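Local coordinates for protein phosphoglycerol transferase GacH (Streptococcus pyogenes MGAS5005, PDB 6DGM) that probably transfers glycerol phosphate onto the rhamnose polysaccharide of the streptococcal cell wall, through this manganese-binding sulfatase-family domain of a membrane protein, at residues 132-143 with 155-166; 190-198 with 257-265. All blocks are in the same frame, centred on the assembly; numbering follows the deposited sequence.

Interaction 1: 132-143 with 155-166; sequences GKNRIAMHPASA and LGFSKFLALSGS. With 1GP (sn-glycerol-1-phosphate), chain D.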
loop_
_atom_site.group_PDB
_atom_site.type_symbol
_atom_site.label_atom_id
_atom_site.label_comp_id
_atom_site.label_asym_id
_atom_site.label_seq_id
_atom_site.Cartn_x
_atom_site.Cartn_y
_atom_site.Cartn_z
ATOM N N GLY A 132 -12.085 -16.287 4.914
ATOM C CA GLY A 132 -10.947 -16.837 4.212
ATOM C C GLY A 132 -11.224 -17.108 2.745
ATOM O O GLY A 132 -10.384 -16.824 1.882
ATOM N N LYS A 133 -12.412 -17.658 2.441
ATOM C CA LYS A 133 -12.804 -17.916 1.058
ATOM C C LYS A 133 -12.840 -16.656 0.194
ATOM O O LYS A 133 -12.844 -16.762 -1.048
ATOM C CB LYS A 133 -14.184 -18.603 1.006
ATOM C CG LYS A 133 -15.356 -17.711 1.331
ATOM C CD LYS A 133 -16.681 -18.447 1.155
ATOM C CE LYS A 133 -17.829 -17.537 1.490
ATOM N NZ LYS A 133 -19.121 -18.273 1.424
ATOM N N ASN A 134 -12.873 -15.470 0.804
ATOM C CA ASN A 134 -12.999 -14.210 0.079
ATOM C C ASN A 134 -11.733 -13.371 0.126
ATOM O O ASN A 134 -11.775 -12.168 -0.158
ATOM C CB ASN A 134 -14.192 -13.421 0.626
ATOM C CG ASN A 134 -15.509 -14.067 0.273
ATOM O OD1 ASN A 134 -15.659 -14.665 -0.798
ATOM N ND2 ASN A 134 -16.470 -13.967 1.178
ATOM N N ARG A 135 -10.607 -13.981 0.503
ATOM C CA ARG A 135 -9.315 -13.310 0.520
ATOM C C ARG A 135 -8.521 -13.790 -0.686
ATOM O O ARG A 135 -8.245 -14.982 -0.810
ATOM C CB ARG A 135 -8.526 -13.659 1.780
ATOM C CG ARG A 135 -9.180 -13.250 3.082
ATOM C CD ARG A 135 -8.406 -13.833 4.276
ATOM N NE ARG A 135 -9.227 -13.719 5.479
ATOM C CZ ARG A 135 -9.064 -14.446 6.571
ATOM N NH1 ARG A 135 -8.085 -15.344 6.618
ATOM N NH2 ARG A 135 -9.888 -14.285 7.606
ATOM N N ILE A 136 -8.135 -12.864 -1.560
ATOM C CA ILE A 136 -7.511 -13.207 -2.833
ATOM C C ILE A 136 -6.252 -12.380 -3.018
ATOM O O ILE A 136 -6.304 -11.153 -2.914
ATOM C CB ILE A 136 -8.482 -12.956 -4.011
ATOM C CG1 ILE A 136 -9.749 -13.802 -3.848
ATOM C CG2 ILE A 136 -7.759 -13.190 -5.356
ATOM C CD1 ILE A 136 -10.870 -13.462 -4.846
ATOM N N ALA A 137 -5.123 -13.046 -3.301
ATOM C CA ALA A 137 -3.887 -12.382 -3.678
ATOM C C ALA A 137 -3.583 -12.628 -5.150
ATOM O O ALA A 137 -3.968 -13.649 -5.708
ATOM C CB ALA A 137 -2.698 -12.891 -2.822
ATOM N N MET A 138 -2.889 -11.677 -5.774
ATOM C CA MET A 138 -2.574 -11.753 -7.196
ATOM C C MET A 138 -1.234 -11.097 -7.474
ATOM O O MET A 138 -1.025 -9.949 -7.080
ATOM C CB MET A 138 -3.641 -11.009 -8.009
ATOM C CG MET A 138 -5.026 -11.527 -7.772
ATOM S SD MET A 138 -6.314 -10.559 -8.626
ATOM C CE MET A 138 -5.712 -10.555 -10.229
ATOM N N HIS A 139 -0.356 -11.804 -8.194
ATOM C CA HIS A 139 0.932 -11.241 -8.597
ATOM C C HIS A 139 1.493 -11.995 -9.797
ATOM O O HIS A 139 1.713 -13.208 -9.705
ATOM C CB HIS A 139 1.932 -11.343 -7.449
ATOM C CG HIS A 139 3.309 -10.862 -7.802
ATOM N ND1 HIS A 139 3.550 -9.592 -8.283
ATOM C CD2 HIS A 139 4.522 -11.460 -7.700
ATOM C CE1 HIS A 139 4.851 -9.431 -8.466
ATOM N NE2 HIS A 139 5.459 -10.558 -8.136
ATOM N N PRO A 140 1.736 -11.331 -10.950
ATOM C CA PRO A 140 2.187 -12.084 -12.135
ATOM C C PRO A 140 3.693 -12.360 -12.145
ATOM O O PRO A 140 4.437 -11.908 -13.011
ATOM C CB PRO A 140 1.706 -11.212 -13.300
ATOM C CG PRO A 140 1.406 -9.895 -12.768
ATOM C CD PRO A 140 1.270 -9.968 -11.286
ATOM N N ALA A 141 4.133 -13.144 -11.171
ATOM C CA ALA A 141 5.471 -13.729 -11.161
ATOM C C ALA A 141 5.362 -14.997 -10.321
ATOM O O ALA A 141 4.268 -15.556 -10.175
ATOM C CB ALA A 141 6.514 -12.721 -10.657
ATOM N N SER A 142 6.479 -15.446 -9.757
ATOM C CA SER A 142 6.425 -16.591 -8.861
ATOM C C SER A 142 5.773 -16.220 -7.532
ATOM O O SER A 142 6.132 -15.221 -6.900
ATOM C CB SER A 142 7.824 -17.133 -8.579
ATOM O OG SER A 142 7.749 -18.108 -7.551
ATOM N N ALA A 143 4.841 -17.057 -7.094
ATOM C CA ALA A 143 4.255 -16.895 -5.767
ATOM C C ALA A 143 5.297 -16.975 -4.650
ATOM O O ALA A 143 5.055 -16.464 -3.553
ATOM C CB ALA A 143 3.196 -17.976 -5.521
ATOM N N LEU A 155 -1.890 -16.164 6.243
ATOM C CA LEU A 155 -3.000 -15.232 6.382
ATOM C C LEU A 155 -4.314 -15.840 5.918
ATOM O O LEU A 155 -5.323 -15.140 5.884
ATOM C CB LEU A 155 -2.725 -13.938 5.617
ATOM C CG LEU A 155 -1.608 -13.056 6.183
ATOM C CD1 LEU A 155 -1.400 -11.814 5.341
ATOM C CD2 LEU A 155 -1.889 -12.691 7.642
ATOM N N GLY A 156 -4.326 -17.125 5.572
ATOM C CA GLY A 156 -5.572 -17.810 5.288
ATOM C C GLY A 156 -6.222 -17.439 3.979
ATOM O O GLY A 156 -7.462 -17.526 3.861
ATOM N N PHE A 157 -5.448 -17.033 2.985
ATOM C CA PHE A 157 -6.016 -16.627 1.711
ATOM C C PHE A 157 -6.462 -17.855 0.928
ATOM O O PHE A 157 -5.789 -18.892 0.926
ATOM C CB PHE A 157 -4.996 -15.829 0.897
ATOM C CG PHE A 157 -4.991 -14.351 1.209
ATOM C CD1 PHE A 157 -4.847 -13.894 2.507
ATOM C CD2 PHE A 157 -5.137 -13.423 0.195
ATOM C CE1 PHE A 157 -4.841 -12.522 2.795
ATOM C CE2 PHE A 157 -5.145 -12.063 0.474
ATOM C CZ PHE A 157 -5.014 -11.610 1.780
ATOM N N SER A 158 -7.589 -17.728 0.246
ATOM C CA SER A 158 -8.112 -18.856 -0.509
ATOM C C SER A 158 -7.437 -18.997 -1.862
ATOM O O SER A 158 -7.298 -20.117 -2.372
ATOM C CB SER A 158 -9.614 -18.669 -0.704
ATOM O OG SER A 158 -10.134 -19.629 -1.609
ATOM N N LYS A 159 -7.028 -17.886 -2.454
ATOM C CA LYS A 159 -6.451 -17.895 -3.782
ATOM C C LYS A 159 -5.233 -16.987 -3.806
ATOM O O LYS A 159 -5.192 -15.946 -3.143
ATOM C CB LYS A 159 -7.429 -17.377 -4.843
ATOM C CG LYS A 159 -8.563 -18.336 -5.138
ATOM C CD LYS A 159 -9.356 -17.886 -6.361
ATOM C CE LYS A 159 -10.481 -18.870 -6.684
ATOM N NZ LYS A 159 -11.218 -18.422 -7.889
ATOM N N PHE A 160 -4.243 -17.389 -4.587
ATOM C CA PHE A 160 -3.067 -16.556 -4.870
ATOM C C PHE A 160 -2.749 -16.796 -6.345
ATOM O O PHE A 160 -2.060 -17.761 -6.697
ATOM C CB PHE A 160 -1.903 -16.906 -3.947
ATOM C CG PHE A 160 -0.684 -16.038 -4.113
ATOM C CD1 PHE A 160 -0.632 -14.994 -5.017
ATOM C CD2 PHE A 160 0.428 -16.282 -3.332
ATOM C CE1 PHE A 160 0.519 -14.217 -5.159
ATOM C CE2 PHE A 160 1.593 -15.522 -3.480
ATOM C CZ PHE A 160 1.626 -14.479 -4.384
ATOM N N LEU A 161 -3.286 -15.932 -7.204
ATOM C CA LEU A 161 -2.991 -16.015 -8.626
ATOM C C LEU A 161 -1.547 -15.610 -8.840
ATOM O O LEU A 161 -1.118 -14.551 -8.372
ATOM C CB LEU A 161 -3.889 -15.095 -9.445
ATOM C CG LEU A 161 -5.317 -15.585 -9.710
ATOM C CD1 LEU A 161 -6.153 -15.591 -8.435
ATOM C CD2 LEU A 161 -5.954 -14.706 -10.787
ATOM N N ALA A 162 -0.808 -16.451 -9.556
ATOM C CA ALA A 162 0.594 -16.196 -9.834
ATOM C C ALA A 162 0.949 -16.834 -11.167
ATOM O O ALA A 162 0.274 -17.754 -11.637
ATOM C CB ALA A 162 1.497 -16.758 -8.727
ATOM N N LEU A 163 2.047 -16.359 -11.781
ATOM C CA LEU A 163 2.489 -16.999 -13.018
ATOM C C LEU A 163 3.025 -18.399 -12.749
ATOM O O LEU A 163 2.970 -19.268 -13.624
ATOM C CB LEU A 163 3.563 -16.174 -13.715
ATOM C CG LEU A 163 3.099 -14.945 -14.498
ATOM C CD1 LEU A 163 4.274 -14.390 -15.313
ATOM C CD2 LEU A 163 1.920 -15.243 -15.392
ATOM N N SER A 164 3.584 -18.628 -11.563
ATOM C CA SER A 164 4.042 -19.953 -11.193
ATOM C C SER A 164 4.012 -20.082 -9.679
ATOM O O SER A 164 3.973 -19.088 -8.943
ATOM C CB SER A 164 5.464 -20.239 -11.706
ATOM O OG SER A 164 6.441 -19.403 -11.112
ATOM N N GLY A 165 4.019 -21.327 -9.221
ATOM C CA GLY A 165 4.137 -21.623 -7.824
ATOM C C GLY A 165 2.840 -21.671 -7.057
ATOM O O GLY A 165 2.880 -21.808 -5.828
ATOM N N SER A 166 1.697 -21.570 -7.739
ATOM C CA SER A 166 0.388 -21.645 -7.120
ATOM C C SER A 166 -0.548 -22.407 -8.044
ATOM O O SER A 166 -0.321 -22.488 -9.255
ATOM C CB SER A 166 -0.194 -20.241 -6.915
ATOM O OG SER A 166 -1.499 -20.291 -6.378
HETATM C C3 1GP D . 8.624 -9.469 -8.021
HETATM O O3 1GP D . 7.409 -7.999 -6.501
HETATM C C2 1GP D . 8.718 -8.443 -6.913
HETATM O O2 1GP D . 8.077 -10.710 -7.581
HETATM C C1 1GP D . 9.555 -7.250 -7.349
HETATM O O1P 1GP D . 9.900 -6.441 -6.220
HETATM O O2P 1GP D . 10.440 -4.002 -7.133
HETATM O O3P 1GP D . 11.523 -5.054 -4.978
HETATM O O4P 1GP D . 12.135 -5.905 -7.296
HETATM P P 1GP D . 11.010 -5.276 -6.418
#

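Interaction 2: 190-198 with 257-265; sequences LSLINPSES and TQINKPITV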
loop_
_atom_site.group_PDB
_atom_site.type_symbol
_atom_site.label_atom_id
_atom_site.label_comp_id
_atom_site.label_asym_id
_atom_site.label_seq_id
_atom_site.Cartn_x
_atom_site.Cartn_y
_atom_site.Cartn_z
ATOM N N LEU A 190 -11.428 -8.139 -12.110
ATOM C CA LEU A 190 -12.841 -7.983 -12.452
ATOM C C LEU A 190 -13.546 -9.329 -12.578
ATOM O O LEU A 190 -14.701 -9.469 -12.161
ATOM C CB LEU A 190 -12.981 -7.180 -13.743
ATOM C CG LEU A 190 -12.581 -5.708 -13.653
ATOM C CD1 LEU A 190 -12.565 -5.063 -15.044
ATOM C CD2 LEU A 190 -13.482 -4.923 -12.713
ATOM N N SER A 191 -12.870 -10.334 -13.154
ATOM C CA SER A 191 -13.491 -11.638 -13.325
ATOM C C SER A 191 -13.699 -12.379 -12.006
ATOM O O SER A 191 -14.479 -13.337 -11.963
ATOM C CB SER A 191 -12.644 -12.498 -14.266
ATOM O OG SER A 191 -11.446 -12.891 -13.627
ATOM N N LEU A 192 -13.011 -11.978 -10.942
ATOM C CA LEU A 192 -13.154 -12.641 -9.654
ATOM C C LEU A 192 -14.066 -11.891 -8.696
ATOM O O LEU A 192 -14.454 -12.459 -7.663
ATOM C CB LEU A 192 -11.785 -12.814 -9.003
ATOM C CG LEU A 192 -10.821 -13.761 -9.713
ATOM C CD1 LEU A 192 -9.424 -13.691 -9.076
ATOM C CD2 LEU A 192 -11.348 -15.161 -9.676
ATOM N N ILE A 193 -14.426 -10.643 -9.007
ATOM C CA ILE A 193 -15.321 -9.895 -8.128
ATOM C C ILE A 193 -16.688 -10.555 -8.124
ATOM O O ILE A 193 -17.287 -10.817 -9.179
ATOM C CB ILE A 193 -15.401 -8.415 -8.529
ATOM C CG1 ILE A 193 -14.063 -7.735 -8.214
ATOM C CG2 ILE A 193 -16.539 -7.715 -7.765
ATOM C CD1 ILE A 193 -13.933 -6.326 -8.753
ATOM N N ASN A 194 -17.195 -10.811 -6.923
ATOM C CA ASN A 194 -18.461 -11.503 -6.706
ATOM C C ASN A 194 -19.301 -10.554 -5.874
ATOM O O ASN A 194 -19.053 -10.417 -4.656
ATOM C CB ASN A 194 -18.238 -12.815 -5.966
ATOM C CG ASN A 194 -19.541 -13.569 -5.705
ATOM O OD1 ASN A 194 -20.636 -13.032 -5.891
ATOM N ND2 ASN A 194 -19.425 -14.812 -5.267
ATOM N N PRO A 195 -20.274 -9.868 -6.474
ATOM C CA PRO A 195 -21.080 -8.891 -5.727
ATOM C C PRO A 195 -21.861 -9.467 -4.561
ATOM O O PRO A 195 -22.362 -8.692 -3.735
ATOM C CB PRO A 195 -22.037 -8.313 -6.787
ATOM C CG PRO A 195 -21.497 -8.734 -8.112
ATOM C CD PRO A 195 -20.665 -9.960 -7.901
ATOM N N SER A 196 -22.023 -10.793 -4.485
ATOM C CA SER A 196 -22.722 -11.427 -3.374
ATOM C C SER A 196 -21.830 -11.626 -2.157
ATOM O O SER A 196 -22.310 -12.132 -1.131
ATOM C CB SER A 196 -23.246 -12.790 -3.805
ATOM O OG SER A 196 -24.196 -12.643 -4.840
ATOM N N GLU A 197 -20.559 -11.253 -2.251
ATOM C CA GLU A 197 -19.616 -11.427 -1.162
ATOM C C GLU A 197 -18.865 -10.121 -0.924
ATOM O O GLU A 197 -18.749 -9.276 -1.810
ATOM C CB GLU A 197 -18.576 -12.504 -1.490
ATOM C CG GLU A 197 -19.145 -13.867 -1.818
ATOM C CD GLU A 197 -19.710 -14.599 -0.621
ATOM O OE1 GLU A 197 -19.264 -14.363 0.530
ATOM O OE2 GLU A 197 -20.624 -15.434 -0.825
ATOM N N SER A 198 -18.355 -9.974 0.292
ATOM C CA SER A 198 -17.360 -8.952 0.607
ATOM C C SER A 198 -15.986 -9.591 0.499
ATOM O O SER A 198 -15.686 -10.570 1.204
ATOM C CB SER A 198 -17.580 -8.397 2.016
ATOM O OG SER A 198 -18.771 -7.633 2.056
ATOM N N THR A 257 -17.432 0.927 -11.233
ATOM C CA THR A 257 -18.619 1.727 -10.938
ATOM C C THR A 257 -19.909 1.022 -11.349
ATOM O O THR A 257 -20.984 1.376 -10.858
ATOM C CB THR A 257 -18.606 3.106 -11.613
ATOM O OG1 THR A 257 -18.715 2.967 -13.036
ATOM C CG2 THR A 257 -17.364 3.872 -11.273
ATOM N N GLN A 258 -19.815 0.043 -12.245
ATOM C CA GLN A 258 -20.977 -0.675 -12.742
ATOM C C GLN A 258 -21.278 -1.943 -11.958
ATOM O O GLN A 258 -22.234 -2.645 -12.298
ATOM C CB GLN A 258 -20.782 -1.036 -14.220
ATOM C CG GLN A 258 -20.504 0.155 -15.125
ATOM C CD GLN A 258 -21.587 1.205 -15.062
ATOM O OE1 GLN A 258 -22.781 0.902 -15.185
ATOM N NE2 GLN A 258 -21.184 2.454 -14.859
ATOM N N ILE A 259 -20.517 -2.238 -10.903
ATOM C CA ILE A 259 -20.757 -3.409 -10.068
ATOM C C ILE A 259 -21.579 -2.997 -8.856
ATOM O O ILE A 259 -21.226 -2.043 -8.150
ATOM C CB ILE A 259 -19.429 -4.054 -9.632
ATOM C CG1 ILE A 259 -18.603 -4.432 -10.867
ATOM C CG2 ILE A 259 -19.707 -5.252 -8.721
ATOM C CD1 ILE A 259 -17.232 -5.062 -10.551
ATOM N N ASN A 260 -22.652 -3.741 -8.593
ATOM C CA ASN A 260 -23.581 -3.423 -7.509
ATOM C C ASN A 260 -23.076 -4.010 -6.190
ATOM O O ASN A 260 -23.651 -4.943 -5.618
ATOM C CB ASN A 260 -24.975 -3.930 -7.845
ATOM C CG ASN A 260 -25.978 -3.513 -6.823
ATOM O OD1 ASN A 260 -25.756 -2.545 -6.098
ATOM N ND2 ASN A 260 -27.094 -4.233 -6.746
ATOM N N LYS A 261 -21.993 -3.405 -5.689
ATOM C CA LYS A 261 -21.340 -3.767 -4.433
ATOM C C LYS A 261 -20.464 -2.583 -4.058
ATOM O O LYS A 261 -19.781 -2.045 -4.942
ATOM C CB LYS A 261 -20.443 -5.001 -4.635
ATOM C CG LYS A 261 -19.612 -5.393 -3.411
ATOM C CD LYS A 261 -20.462 -6.029 -2.304
ATOM C CE LYS A 261 -19.645 -6.207 -1.027
ATOM N NZ LYS A 261 -20.463 -6.810 0.071
ATOM N N PRO A 262 -20.440 -2.144 -2.795
ATOM C CA PRO A 262 -19.473 -1.098 -2.420
ATOM C C PRO A 262 -18.052 -1.638 -2.527
ATOM O O PRO A 262 -17.714 -2.654 -1.907
ATOM C CB PRO A 262 -19.849 -0.734 -0.977
ATOM C CG PRO A 262 -20.889 -1.700 -0.551
ATOM C CD PRO A 262 -21.406 -2.439 -1.724
ATOM N N ILE A 263 -17.221 -0.964 -3.324
ATOM C CA ILE A 263 -15.848 -1.385 -3.593
ATOM C C ILE A 263 -14.940 -0.182 -3.383
ATOM O O ILE A 263 -15.214 0.899 -3.910
ATOM C CB ILE A 263 -15.706 -1.912 -5.039
ATOM C CG1 ILE A 263 -16.532 -3.191 -5.233
ATOM C CG2 ILE A 263 -14.251 -2.165 -5.370
ATOM C CD1 ILE A 263 -16.669 -3.637 -6.687
ATOM N N THR A 264 -13.848 -0.369 -2.636
ATOM C CA THR A 264 -12.852 0.690 -2.465
ATOM C C THR A 264 -11.486 0.155 -2.865
ATOM O O THR A 264 -11.136 -0.975 -2.528
ATOM C CB THR A 264 -12.847 1.242 -1.032
ATOM O OG1 THR A 264 -14.118 1.846 -0.749
ATOM C CG2 THR A 264 -11.782 2.317 -0.853
ATOM N N VAL A 265 -10.754 0.962 -3.624
ATOM C CA VAL A 265 -9.416 0.641 -4.108
ATOM C C VAL A 265 -8.423 1.560 -3.405
ATOM O O VAL A 265 -8.588 2.787 -3.407
ATOM C CB VAL A 265 -9.309 0.841 -5.628
ATOM C CG1 VAL A 265 -7.896 0.549 -6.107
ATOM C CG2 VAL A 265 -10.331 -0.021 -6.387
HETATM O O HOH W 1 -22.261 -8.716 -0.768
HETATM O O HOH W 2 -23.901 -6.417 -3.484
#

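Interaction 1: 132-143 with 155-166
Phe157 lays one face of its ring against the CB of Arg135, which sits 3.6 Å from the ring centroid and only 9° off the normal, a CH-pi contact over the middle of the ring. The edge of the ring is turned to the backbone, with Phe157 CD2 3.5 Å from Ala137 N. The extended Arg135 chain runs on past the ring to Leu155 O, where NH1 gives a weak, bent bond; NH2 is held by Tyr130 O. On the sheet face that carries Ala137 and Phe160, Phe160 CD1 meets Ala137 CB at 3.7 Å. With CG anti to the backbone N (chi1 -176°), the Phe160 ring lies along the neighbouring strand, its edge at His139 and its CE2 3.6 Å from Ala143 CB. The two parallel strands are joined by helix 148-154 in a beta-alpha-beta crossover, 159-162 being an outermost strand of the large sheet; Tyr152 of that helix packs edge-to-face with both phenylalanines. Ala137 N donates almost straight to Lys159 O (2.9 Å, 179°) and Ala137 O accepts from Leu161 N. On the opposite sheet face Met138 and Leu161 lie side by side. His139 projects from the strand into the ligand pocket: NE2 hydrogen-bonds O2 of sn-glycerol-1-phosphate at 2.7 Å, near the ring plane, while Ile204 O engages ND1; held at both nitrogens, the ring should be limited in rotation.

Interaction 2: 190-198 with 257-265
The turn that follows helix 182-192 packs here on the loop leading from helix 229-257 into strand 263-269. The apolar half centres on Ile259. Its CD1 reaches the CG2 branch of Ile193 at 3.9 Å, the two side chains crossing obliquely, while its CG2 branch abuts Pro195 CG at 4.0 Å, those two side chains crossing at about a right angle. Both isoleucines have CG2 anti to the backbone N, an arrangement that leaves this branch of each directed toward the facing segment. Ile263 CD1 comes up to Ile193 CG2 from the strand, and Leu190 CD2 extends the patch from the helix, 4.3 Å from Ile259 CD1; Phe252 and Leu256 of helix 229-257 also pack on Leu190.

Residues 194 to 197 form a type I beta turn, and Asn194 adds an Asx turn by accepting from Ser196 N with OD1, the donor lying above the carbonyl plane. Asn260 is the centre of an inverse gamma turn on the facing loop. Lys261 spans from that loop to just beyond the beta turn: its chain bends at chi2 (73°), carries CD past Pro195 O and CE to 3.3 Å from Glu197 O, and delivers NZ to donate a hydrogen bond to Ser198 OG at 2.7 Å. That hydroxyl is also hydrogen-bonded to Ala37 O. One water accepts from Lys261 NZ, at 2.8 Å, and donates to Pro195 O; a second donates to the same carbonyl and, at 2.6 Å, to Asn260 O.

From the N terminus, interaction 1 comes first: 132-143 and 155-166 close a short loop around helix 148-154. After 166 the chain makes helix 182-192, and interaction 2 then closes a much longer loop, from 190-198 to 257-265, which takes in strand 200-204 and helix 229-257. The two are in series, neither nested nor crossed. Both reach the same mixed sheet, interaction 1 at one edge, on strands 159-162 and 135-139, and interaction 2 beside strand 263-269, with strands 200-204 and 40-46 between. Their centres lie 18 Å apart, yet they touch: Asn134 ND2 probably hydrogen-bonds Glu197 OE1, and Lys159 packs on Leu192.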